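Local coordinates for protein oxalate--CoA ligase (Arabidopsis thaliana, PDB 5IE2) that is an AMP-binding enzyme of the ANL superfamily that binds ATP with a large N-terminal domain and a smaller C-terminal domain, at residues L168-T173 / M314-H319; R176-P181 / K372-N377; H214-L219 / F284-S289. One frame throughout, in Å; residues are numbered along the deposited sequence.

Contact 1 of 3, residues L168-T173 / M314-H319; sequences LHTSGT and MTEATH. With ATP (adenosine-5'-triphosphate), chain C; ACY (acetic acid), chain E.
The methyl CG2 of Thr315 lies 4.0 Å from Leu168 CB, the two side chains crossing obliquely, while Thr315 CB faces the methyl CG2 of Thr170. Strand 164-169 here runs into the Ser/Thr/Gly-rich phosphate-binding loop of the AMP-binding fold, and the partner is the tight turn between strands 308-314 and 319-323. Little joins the two segments directly beyond these apolar touches; the phosphates of ATP bridge them. Threonine suits this place because each of its branches has a task. Thr170 turns OG1 to ATP O2G, 2.9 Å away, and OG1 also pairs with Lys178 N; its methyl stays on the Glu316 side. Gly172 N donates to the same O2G at 2.6 Å, with backbone angles (83°, 19°) that would push a CB against the preceding carbonyl oxygen. Ser171 OG reaches ATP O2A, and Thr173 OG1 takes ATP O1B at 2.6 Å. From the other segment Thr315 N gives ATP O1A a nearly straight bond of 2.9 Å. Glu316, bent at chi2, has its side chain about 4 Å from the magnesium ion; its OE2, hydrogen-bonded to Tyr374 OH, sits 3.7 Å from Thr170 CG2.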
loop_
_atom_site.group_PDB
_atom_site.type_symbol
_atom_site.label_atom_id
_atom_site.label_comp_id
_atom_site.label_asym_id
_atom_site.label_seq_id
_atom_site.Cartn_x
_atom_site.Cartn_y
_atom_site.Cartn_z
ATOM N N LEU A 168 -12.408 -0.744 0.429
ATOM C CA LEU A 168 -11.451 -0.324 -0.623
ATOM C C LEU A 168 -11.766 -1.081 -1.897
ATOM O O LEU A 168 -12.460 -2.098 -1.865
ATOM C CB LEU A 168 -9.992 -0.635 -0.224
ATOM C CG LEU A 168 -9.505 0.148 0.966
ATOM C CD1 LEU A 168 -8.171 -0.365 1.429
ATOM C CD2 LEU A 168 -9.427 1.602 0.547
ATOM N N HIS A 169 -11.257 -0.577 -3.017
ATOM C CA HIS A 169 -11.259 -1.331 -4.261
ATOM C C HIS A 169 -9.826 -1.698 -4.583
ATOM O O HIS A 169 -8.891 -1.037 -4.140
ATOM C CB HIS A 169 -11.866 -0.532 -5.410
ATOM C CG HIS A 169 -13.352 -0.624 -5.470
ATOM N ND1 HIS A 169 -14.185 0.181 -4.715
ATOM C CD2 HIS A 169 -14.166 -1.471 -6.155
ATOM C CE1 HIS A 169 -15.448 -0.147 -4.962
ATOM N NE2 HIS A 169 -15.463 -1.141 -5.835
ATOM N N THR A 170 -9.645 -2.787 -5.311
ATOM C CA THR A 170 -8.303 -3.159 -5.766
ATOM C C THR A 170 -7.783 -2.205 -6.867
ATOM O O THR A 170 -8.576 -1.490 -7.477
ATOM C CB THR A 170 -8.286 -4.575 -6.259
ATOM O OG1 THR A 170 -9.328 -4.750 -7.230
ATOM C CG2 THR A 170 -8.500 -5.525 -5.061
ATOM N N SER A 171 -6.459 -2.153 -7.068
ATOM C CA SER A 171 -5.826 -1.174 -7.968
ATOM C C SER A 171 -6.200 -1.278 -9.476
ATOM O O SER A 171 -5.870 -0.371 -10.237
ATOM C CB SER A 171 -4.297 -1.265 -7.829
ATOM O OG SER A 171 -3.864 -0.814 -6.547
ATOM N N GLY A 172 -6.869 -2.349 -9.914
ATOM C CA GLY A 172 -7.319 -2.440 -11.301
ATOM C C GLY A 172 -6.250 -2.941 -12.290
ATOM O O GLY A 172 -6.354 -2.793 -13.530
ATOM N N THR A 173 -5.225 -3.584 -11.741
ATOM C CA THR A 173 -4.098 -4.035 -12.531
ATOM C C THR A 173 -4.444 -5.151 -13.545
ATOM O O THR A 173 -4.101 -5.046 -14.724
ATOM C CB THR A 173 -2.964 -4.507 -11.596
ATOM O OG1 THR A 173 -2.642 -3.458 -10.655
ATOM C CG2 THR A 173 -1.705 -4.901 -12.417
ATOM N N MET A 314 -1.363 -7.357 -0.262
ATOM C CA MET A 314 -2.454 -7.069 -1.196
ATOM C C MET A 314 -3.662 -6.588 -0.420
ATOM O O MET A 314 -3.794 -6.820 0.787
ATOM C CB MET A 314 -2.777 -8.322 -2.051
ATOM C CG MET A 314 -3.455 -9.476 -1.271
ATOM S SD MET A 314 -3.474 -10.978 -2.302
ATOM C CE MET A 314 -4.259 -10.464 -3.843
ATOM N N THR A 315 -4.556 -5.885 -1.107
ATOM C CA THR A 315 -5.699 -5.303 -0.442
ATOM C C THR A 315 -6.525 -6.387 0.273
ATOM O O THR A 315 -6.998 -6.155 1.359
ATOM C CB THR A 315 -6.608 -4.562 -1.476
ATOM O OG1 THR A 315 -5.833 -3.559 -2.128
ATOM C CG2 THR A 315 -7.774 -3.884 -0.794
ATOM N N GLU A 316 -6.714 -7.527 -0.375
ATOM C CA GLU A 316 -7.549 -8.604 0.207
ATOM C C GLU A 316 -6.990 -9.252 1.482
ATOM O O GLU A 316 -7.721 -9.931 2.226
ATOM C CB GLU A 316 -7.764 -9.725 -0.822
ATOM C CG GLU A 316 -8.644 -9.372 -1.992
ATOM C CD GLU A 316 -7.809 -8.862 -3.198
ATOM O OE1 GLU A 316 -6.765 -8.213 -2.976
ATOM O OE2 GLU A 316 -8.219 -9.142 -4.355
ATOM N N ALA A 317 -5.698 -9.061 1.710
ATOM C CA ALA A 317 -5.006 -9.567 2.913
ATOM C C ALA A 317 -4.874 -8.449 3.960
ATOM O O ALA A 317 -4.090 -8.580 4.883
ATOM C CB ALA A 317 -3.570 -10.091 2.494
ATOM N N THR A 318 -5.590 -7.331 3.777
ATOM C CA THR A 318 -5.384 -6.130 4.634
ATOM C C THR A 318 -3.849 -5.813 4.635
ATOM O O THR A 318 -3.226 -5.616 5.677
ATOM C CB THR A 318 -5.963 -6.331 6.083
ATOM O OG1 THR A 318 -7.284 -6.847 5.922
ATOM C CG2 THR A 318 -6.099 -4.982 6.844
ATOM N N HIS A 319 -3.293 -5.771 3.439
ATOM C CA HIS A 319 -1.861 -5.500 3.210
ATOM C C HIS A 319 -0.999 -6.769 3.482
ATOM O O HIS A 319 -1.044 -7.721 2.699
ATOM C CB HIS A 319 -1.387 -4.255 4.039
ATOM C CG HIS A 319 -0.030 -3.740 3.622
ATOM N ND1 HIS A 319 0.301 -3.463 2.309
ATOM C CD2 HIS A 319 1.097 -3.497 4.357
ATOM C CE1 HIS A 319 1.573 -3.073 2.254
ATOM N NE2 HIS A 319 2.078 -3.086 3.479
HETATM P PG ATP C . -6.215 -5.745 -9.081
HETATM O O1G ATP C . -5.709 -6.567 -10.267
HETATM O O2G ATP C . -7.375 -4.878 -9.418
HETATM O O3G ATP C . -6.495 -6.632 -7.870
HETATM P PB ATP C . -3.705 -5.126 -7.794
HETATM O O1B ATP C . -2.517 -4.291 -8.216
HETATM O O2B ATP C . -3.631 -6.611 -7.785
HETATM O O3B ATP C . -5.045 -4.695 -8.637
HETATM P PA ATP C . -3.224 -4.448 -4.960
HETATM O O1A ATP C . -3.982 -5.196 -3.871
HETATM O O2A ATP C . -2.948 -3.003 -4.802
HETATM O O3A ATP C . -4.105 -4.579 -6.305
HETATM O "O5'" ATP C . -1.894 -5.269 -5.309
HETATM C "C5'" ATP C . -1.568 -6.567 -4.753
HETATM C "C4'" ATP C . -0.682 -7.270 -5.797
HETATM O "O4'" ATP C . 0.587 -6.592 -5.866
HETATM C "C3'" ATP C . -0.278 -8.648 -5.373
HETATM O "O3'" ATP C . -1.320 -9.571 -5.681
HETATM C "C2'" ATP C . 0.974 -8.901 -6.187
HETATM O "O2'" ATP C . 0.602 -9.166 -7.549
HETATM C "C1'" ATP C . 1.594 -7.533 -6.190
HETATM N N9 ATP C . 2.672 -7.393 -5.182
HETATM C C8 ATP C . 2.591 -6.918 -3.933
HETATM N N7 ATP C . 3.834 -6.939 -3.360
HETATM C C5 ATP C . 4.701 -7.424 -4.308
HETATM C C6 ATP C . 6.158 -7.683 -4.371
HETATM N N6 ATP C . 6.958 -7.370 -3.297
HETATM N N1 ATP C . 6.639 -8.172 -5.537
HETATM C C2 ATP C . 5.845 -8.429 -6.602
HETATM N N3 ATP C . 4.503 -8.224 -6.616
HETATM C C4 ATP C . 3.922 -7.718 -5.491
HETATM C C ACY E . -0.045 -3.652 -1.010
HETATM O O ACY E . 1.117 -3.153 -0.782
HETATM O OXT ACY E . -0.840 -4.052 -0.108
HETATM C CH3 ACY E . -0.478 -3.826 -2.442
#

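Contact 2 of 3, residues R176-P181 / K372-N377; sequences RPKGVP and KGYKNN
Lys178 leaves the backbone with CG anti to the carbonyl carbon and runs across one face of the Tyr374 ring. Its CB starts at the rim, 3.7 Å from Tyr374 CD1. The chain stays extended through the next two torsions, and this carries CD over the face, 3.6 Å from the Tyr374 ring centroid and 18° off the ring normal, a CH-pi contact displaced toward the CE1-CZ bond. CE passes on above CE2, and a bend at chi4 turns the ammonium toward Asn377, with Lys178 NZ 3.9 Å from Asn377 ND2, a contact between two donors. NZ is distant from the ring, so any cation-pi attraction is weak at most, and the methylenes do the packing. A lysine suits a partly exposed place, where a long apolar stem can cover a ring while the charge is lifted off its face. Strand 179-183, one half of a two-stranded antiparallel hairpin with strand 164-169, follows the phosphate-binding loop of the AMP-binding fold, and the loop 372-377 lies across its start. A single backbone hydrogen bond joins them: Lys375 N donates to Gly179 O at 3.1 Å, nearly straight at the hydrogen (167°) but from above the carbonyl plane. The same oxygen receives a CA-H...O contact from Tyr374 CA at 3.4 Å and lies in the ring plane at the tyrosine's edge. Val180 CG2 meets that edge too, 4.0 Å from Tyr374 CE1. Pro181 presses CD on Gly373 O at 3.2 Å; the fully extended backbone of Gly373 (phi 160°) would be difficult for a residue with a CB. Lys375 starts toward the strand, then stretches away to Asp101 O and a salt bridge with Asp103, and Asn377 OD1 caps helix 378-384 through Ala380 N.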
loop_
_atom_site.group_PDB
_atom_site.type_symbol
_atom_site.label_atom_id
_atom_site.label_comp_id
_atom_site.label_asym_id
_atom_site.label_seq_id
_atom_site.Cartn_x
_atom_site.Cartn_y
_atom_site.Cartn_z
ATOM N N ARG A 176 -11.054 -5.198 -13.613
ATOM C CA ARG A 176 -11.781 -4.018 -13.141
ATOM C C ARG A 176 -11.763 -4.096 -11.613
ATOM O O ARG A 176 -12.060 -5.181 -11.065
ATOM C CB ARG A 176 -13.225 -4.000 -13.671
ATOM C CG ARG A 176 -13.740 -5.394 -14.065
ATOM C CD ARG A 176 -14.945 -5.338 -14.989
ATOM N NE ARG A 176 -15.207 -6.631 -15.627
ATOM C CZ ARG A 176 -14.697 -6.999 -16.803
ATOM N NH1 ARG A 176 -13.881 -6.181 -17.460
ATOM N NH2 ARG A 176 -14.988 -8.188 -17.323
ATOM N N PRO A 177 -11.384 -2.975 -10.930
ATOM C CA PRO A 177 -11.219 -2.980 -9.457
ATOM C C PRO A 177 -12.394 -3.693 -8.741
ATOM O O PRO A 177 -13.571 -3.488 -9.100
ATOM C CB PRO A 177 -11.156 -1.485 -9.099
ATOM C CG PRO A 177 -10.504 -0.850 -10.358
ATOM C CD PRO A 177 -11.058 -1.657 -11.523
ATOM N N LYS A 178 -12.056 -4.589 -7.805
ATOM C CA LYS A 178 -13.065 -5.323 -7.018
ATOM C C LYS A 178 -13.243 -4.624 -5.669
ATOM O O LYS A 178 -12.251 -4.152 -5.141
ATOM C CB LYS A 178 -12.630 -6.782 -6.802
ATOM C CG LYS A 178 -12.824 -7.748 -7.983
ATOM C CD LYS A 178 -12.189 -9.090 -7.641
ATOM C CE LYS A 178 -12.748 -10.218 -8.468
ATOM N NZ LYS A 178 -13.088 -9.877 -9.881
ATOM N N GLY A 179 -14.465 -4.609 -5.119
ATOM C CA GLY A 179 -14.736 -4.049 -3.783
ATOM C C GLY A 179 -14.398 -4.968 -2.615
ATOM O O GLY A 179 -14.882 -6.111 -2.548
ATOM N N VAL A 180 -13.595 -4.460 -1.680
ATOM C CA VAL A 180 -13.066 -5.255 -0.588
ATOM C C VAL A 180 -13.458 -4.709 0.782
ATOM O O VAL A 180 -12.928 -3.707 1.193
ATOM C CB VAL A 180 -11.515 -5.335 -0.669
ATOM C CG1 VAL A 180 -10.981 -6.245 0.419
ATOM C CG2 VAL A 180 -11.108 -5.876 -2.027
ATOM N N PRO A 181 -14.365 -5.391 1.484
ATOM C CA PRO A 181 -14.736 -5.009 2.851
ATOM C C PRO A 181 -13.781 -5.662 3.846
ATOM O O PRO A 181 -13.502 -6.864 3.742
ATOM C CB PRO A 181 -16.164 -5.522 3.009
ATOM C CG PRO A 181 -16.239 -6.676 2.108
ATOM C CD PRO A 181 -15.219 -6.468 0.963
ATOM N N LYS A 372 -13.328 -11.479 4.326
ATOM C CA LYS A 372 -14.288 -12.586 4.291
ATOM C C LYS A 372 -14.822 -12.809 2.880
ATOM O O LYS A 372 -15.357 -13.876 2.551
ATOM C CB LYS A 372 -15.468 -12.283 5.226
ATOM C CG LYS A 372 -15.051 -12.284 6.675
ATOM C CD LYS A 372 -14.509 -13.715 7.002
ATOM C CE LYS A 372 -14.231 -13.835 8.455
ATOM N NZ LYS A 372 -13.816 -15.197 8.798
ATOM N N GLY A 373 -14.719 -11.779 2.040
ATOM C CA GLY A 373 -15.223 -11.921 0.692
ATOM C C GLY A 373 -15.499 -10.586 -0.004
ATOM O O GLY A 373 -15.753 -9.569 0.633
ATOM N N TYR A 374 -15.432 -10.607 -1.323
ATOM C CA TYR A 374 -15.748 -9.417 -2.109
ATOM C C TYR A 374 -17.186 -9.029 -1.931
ATOM O O TYR A 374 -18.020 -9.888 -1.711
ATOM C CB TYR A 374 -15.474 -9.661 -3.595
ATOM C CG TYR A 374 -14.028 -9.969 -3.912
ATOM C CD1 TYR A 374 -13.043 -8.972 -3.827
ATOM C CD2 TYR A 374 -13.660 -11.241 -4.347
ATOM C CE1 TYR A 374 -11.691 -9.270 -4.129
ATOM C CE2 TYR A 374 -12.327 -11.543 -4.665
ATOM C CZ TYR A 374 -11.365 -10.557 -4.551
ATOM O OH TYR A 374 -10.072 -10.876 -4.846
ATOM N N LYS A 375 -17.474 -7.733 -2.044
ATOM C CA LYS A 375 -18.835 -7.232 -1.934
ATOM C C LYS A 375 -19.608 -7.500 -3.224
ATOM O O LYS A 375 -19.145 -7.142 -4.303
ATOM C CB LYS A 375 -18.818 -5.740 -1.629
ATOM C CG LYS A 375 -20.200 -5.117 -1.584
ATOM C CD LYS A 375 -20.120 -3.632 -1.371
ATOM C CE LYS A 375 -21.512 -3.111 -1.055
ATOM N NZ LYS A 375 -21.481 -1.651 -0.888
ATOM N N ASN A 376 -20.764 -8.135 -3.104
ATOM C CA ASN A 376 -21.634 -8.347 -4.270
ATOM C C ASN A 376 -20.875 -8.945 -5.446
ATOM O O ASN A 376 -20.784 -8.327 -6.526
ATOM C CB ASN A 376 -22.277 -7.029 -4.720
ATOM C CG ASN A 376 -23.279 -6.500 -3.726
ATOM O OD1 ASN A 376 -23.821 -7.246 -2.903
ATOM N ND2 ASN A 376 -23.536 -5.191 -3.791
ATOM N N ASN A 377 -20.238 -10.086 -5.216
ATOM C CA ASN A 377 -19.575 -10.777 -6.313
ATOM C C ASN A 377 -19.480 -12.242 -5.943
ATOM O O ASN A 377 -18.389 -12.779 -5.692
ATOM C CB ASN A 377 -18.208 -10.171 -6.644
ATOM C CG ASN A 377 -17.668 -10.683 -7.966
ATOM O OD1 ASN A 377 -18.051 -11.776 -8.423
ATOM N ND2 ASN A 377 -16.805 -9.904 -8.605
#

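Contact 3 of 3, residues H214-L219 / F284-S289; sequences HVHGLL and FIRSCS. With ATP (adenosine-5'-triphosphate), chain C; ACY (acetic acid), chain E.
Ser289 OG is gripped twice: His216 ND1 donates to it at 2.9 Å, and OG itself donates to O of the bound acetic acid, probably a crystallisation component, at a very short 2.4 Å. Serine fits here because its short hydroxyl can accept from His216 ND1 in a tight, buried place. The N-H of His216 arrives somewhat bent, at 145°, with OG close to the edge of the imidazole and slightly tilted from its plane. With CG anti to the backbone N (chi1 180°), that ring extends from the first turn of helix 215-227 toward the strand, where His216 CE1 touches Cys288 CB at 3.6 Å. The other nitrogen, NE2, is held by Thr258 OG1. It also meets Arg286 NH1 tip to tip at 3.4 Å, but the angle is poor for a bond; the planes are almost perpendicular, and the extended arginine gives NH1 to Thr258 and His319 and NE to Tyr198. Such a buried guanidinium probably disfavours a second proton on His216. One residue before the helix, His214 is its N-cap, and its ring works at both ends: His214 ND1 accepts from His216 N at 3.0 Å, nearly straight, while NE2 donates to ATP O2A at 3.0 Å and 168°. The two bonds are consistent with a neutral ring carrying its proton on NE2, and the nearby helix N terminus would be expected to favour the phosphate's negative charge. This part of the AMP-binding fold thus brings the start of helix 215-227 and the residues following strand 284-287 together beside the nucleotide. That strand runs parallel between strands 256-259 and 308-314, the helix approaches at Cys288 and Ser289, and His319 of strand 319-323 stacks on the ring of His216.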
loop_
_atom_site.group_PDB
_atom_site.type_symbol
_atom_site.label_atom_id
_atom_site.label_comp_id
_atom_site.label_asym_id
_atom_site.label_seq_id
_atom_site.Cartn_x
_atom_site.Cartn_y
_atom_site.Cartn_z
ATOM N N HIS A 214 -4.739 3.959 -0.027
ATOM C CA HIS A 214 -4.360 2.563 -0.432
ATOM C C HIS A 214 -3.831 1.863 0.842
ATOM O O HIS A 214 -3.339 2.553 1.768
ATOM C CB HIS A 214 -3.311 2.579 -1.577
ATOM C CG HIS A 214 -2.799 1.219 -1.983
ATOM N ND1 HIS A 214 -1.802 0.540 -1.290
ATOM C CD2 HIS A 214 -3.172 0.396 -3.002
ATOM C CE1 HIS A 214 -1.600 -0.640 -1.854
ATOM N NE2 HIS A 214 -2.407 -0.750 -2.903
ATOM N N VAL A 215 -3.954 0.537 0.947
ATOM C CA VAL A 215 -3.597 -0.141 2.215
ATOM C C VAL A 215 -2.140 -0.107 2.578
ATOM O O VAL A 215 -1.837 -0.335 3.724
ATOM C CB VAL A 215 -3.935 -1.671 2.251
ATOM C CG1 VAL A 215 -5.404 -1.913 2.499
ATOM C CG2 VAL A 215 -3.438 -2.335 0.977
ATOM N N HIS A 216 -1.212 0.102 1.630
ATOM C CA HIS A 216 0.213 0.071 2.022
ATOM C C HIS A 216 0.512 1.254 2.982
ATOM O O HIS A 216 0.962 1.063 4.132
ATOM C CB HIS A 216 1.105 0.109 0.768
ATOM C CG HIS A 216 2.594 0.082 1.033
ATOM N ND1 HIS A 216 3.511 -0.161 0.026
ATOM C CD2 HIS A 216 3.323 0.381 2.136
ATOM C CE1 HIS A 216 4.738 -0.075 0.519
ATOM N NE2 HIS A 216 4.652 0.279 1.789
ATOM N N GLY A 217 0.285 2.478 2.521
ATOM C CA GLY A 217 0.550 3.618 3.411
ATOM C C GLY A 217 -0.368 3.599 4.618
ATOM O O GLY A 217 0.057 3.905 5.746
ATOM N N LEU A 218 -1.634 3.222 4.419
ATOM C CA LEU A 218 -2.591 3.223 5.534
ATOM C C LEU A 218 -2.234 2.210 6.628
ATOM O O LEU A 218 -2.173 2.575 7.802
ATOM C CB LEU A 218 -3.996 2.917 5.019
ATOM C CG LEU A 218 -5.175 2.956 5.961
ATOM C CD1 LEU A 218 -5.253 4.387 6.540
ATOM C CD2 LEU A 218 -6.473 2.623 5.193
ATOM N N LEU A 219 -2.055 0.926 6.259
ATOM C CA LEU A 219 -1.786 -0.125 7.275
ATOM C C LEU A 219 -0.373 -0.094 7.815
ATOM O O LEU A 219 -0.153 -0.207 9.022
ATOM C CB LEU A 219 -2.044 -1.566 6.711
ATOM C CG LEU A 219 -3.451 -2.082 6.983
ATOM C CD1 LEU A 219 -3.670 -2.371 8.509
ATOM C CD2 LEU A 219 -4.555 -1.098 6.430
ATOM N N PHE A 284 15.687 0.200 9.390
ATOM C CA PHE A 284 15.449 -0.527 8.132
ATOM C C PHE A 284 14.699 0.364 7.168
ATOM O O PHE A 284 14.112 1.395 7.536
ATOM C CB PHE A 284 14.648 -1.851 8.349
ATOM C CG PHE A 284 13.237 -1.627 8.839
ATOM C CD1 PHE A 284 12.159 -1.571 7.957
ATOM C CD2 PHE A 284 12.991 -1.446 10.191
ATOM C CE1 PHE A 284 10.865 -1.369 8.436
ATOM C CE2 PHE A 284 11.713 -1.255 10.672
ATOM C CZ PHE A 284 10.643 -1.204 9.805
ATOM N N ILE A 285 14.699 -0.054 5.913
ATOM C CA ILE A 285 13.924 0.597 4.873
ATOM C C ILE A 285 13.065 -0.516 4.295
ATOM O O ILE A 285 13.578 -1.588 4.071
ATOM C CB ILE A 285 14.829 1.224 3.782
ATOM C CG1 ILE A 285 15.513 2.492 4.359
ATOM C CG2 ILE A 285 13.984 1.596 2.495
ATOM C CD1 ILE A 285 16.674 2.995 3.401
ATOM N N ARG A 286 11.774 -0.255 4.105
ATOM C CA ARG A 286 10.894 -1.298 3.614
ATOM C C ARG A 286 10.402 -1.021 2.188
ATOM O O ARG A 286 10.189 0.148 1.809
ATOM C CB ARG A 286 9.715 -1.436 4.600
ATOM C CG ARG A 286 8.697 -2.549 4.201
ATOM C CD ARG A 286 7.592 -2.537 5.266
ATOM N NE ARG A 286 6.598 -3.593 5.020
ATOM C CZ ARG A 286 5.392 -3.413 4.474
ATOM N NH1 ARG A 286 4.969 -2.212 4.031
ATOM N NH2 ARG A 286 4.584 -4.469 4.361
ATOM N N SER A 287 10.222 -2.106 1.396
ATOM C CA SER A 287 9.639 -1.976 0.074
ATOM C C SER A 287 8.500 -2.982 -0.071
ATOM O O SER A 287 8.610 -4.050 0.466
ATOM C CB SER A 287 10.726 -2.220 -1.006
ATOM O OG SER A 287 10.208 -2.056 -2.339
ATOM N N CYS A 288 7.404 -2.615 -0.727
ATOM C CA CYS A 288 6.266 -3.543 -0.896
ATOM C C CYS A 288 5.475 -3.103 -2.114
ATOM O O CYS A 288 5.755 -2.010 -2.657
ATOM C CB CYS A 288 5.407 -3.568 0.407
ATOM S SG CYS A 288 4.202 -4.892 0.442
ATOM N N SER A 289 4.536 -3.949 -2.562
ATOM C CA SER A 289 3.446 -3.654 -3.541
ATOM C C SER A 289 3.798 -3.969 -4.993
ATOM O O SER A 289 2.885 -4.140 -5.798
ATOM C CB SER A 289 2.944 -2.191 -3.513
ATOM O OG SER A 289 2.559 -1.791 -2.184
HETATM P PG ATP C . -6.215 -5.745 -9.081
HETATM O O1G ATP C . -5.709 -6.567 -10.267
HETATM O O2G ATP C . -7.375 -4.878 -9.418
HETATM O O3G ATP C . -6.495 -6.632 -7.870
HETATM P PB ATP C . -3.705 -5.126 -7.794
HETATM O O1B ATP C . -2.517 -4.291 -8.216
HETATM O O2B ATP C . -3.631 -6.611 -7.785
HETATM O O3B ATP C . -5.045 -4.695 -8.637
HETATM P PA ATP C . -3.224 -4.448 -4.960
HETATM O O1A ATP C . -3.982 -5.196 -3.871
HETATM O O2A ATP C . -2.948 -3.003 -4.802
HETATM O O3A ATP C . -4.105 -4.579 -6.305
HETATM O "O5'" ATP C . -1.894 -5.269 -5.309
HETATM C "C5'" ATP C . -1.568 -6.567 -4.753
HETATM C "C4'" ATP C . -0.682 -7.270 -5.797
HETATM O "O4'" ATP C . 0.587 -6.592 -5.866
HETATM C "C3'" ATP C . -0.278 -8.648 -5.373
HETATM O "O3'" ATP C . -1.320 -9.571 -5.681
HETATM C "C2'" ATP C . 0.974 -8.901 -6.187
HETATM O "O2'" ATP C . 0.602 -9.166 -7.549
HETATM C "C1'" ATP C . 1.594 -7.533 -6.190
HETATM N N9 ATP C . 2.672 -7.393 -5.182
HETATM C C8 ATP C . 2.591 -6.918 -3.933
HETATM N N7 ATP C . 3.834 -6.939 -3.360
HETATM C C5 ATP C . 4.701 -7.424 -4.308
HETATM C C6 ATP C . 6.158 -7.683 -4.371
HETATM N N6 ATP C . 6.958 -7.370 -3.297
HETATM N N1 ATP C . 6.639 -8.172 -5.537
HETATM C C2 ATP C . 5.845 -8.429 -6.602
HETATM N N3 ATP C . 4.503 -8.224 -6.616
HETATM C C4 ATP C . 3.922 -7.718 -5.491
HETATM C C ACY E . -0.045 -3.652 -1.010
HETATM O O ACY E . 1.117 -3.153 -0.782
HETATM O OXT ACY E . -0.840 -4.052 -0.108
HETATM C CH3 ACY E . -0.478 -3.826 -2.442
#

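From the N terminus, the chain lays down 168-173 and then 176-181, the two arms of the hairpin around the phosphate-binding loop. It goes on to 214-219, and 284-289 returns to it, so contact 3 closes first. Contact 1 follows when 314-319 meets the first arm, and contact 2 last, at 372-377. Contacts 1 and 2 therefore cross, and contact 3 falls within the span of both. Contact 1 touches both others, through hairpin pairing and through His319; contacts 2 and 3 stay apart. Contacts 1 and 3 join the hairpin, helix 215-227 and the mixed sheet at ATP, while contact 2 ties the loop before helix 378-384 to the hairpin.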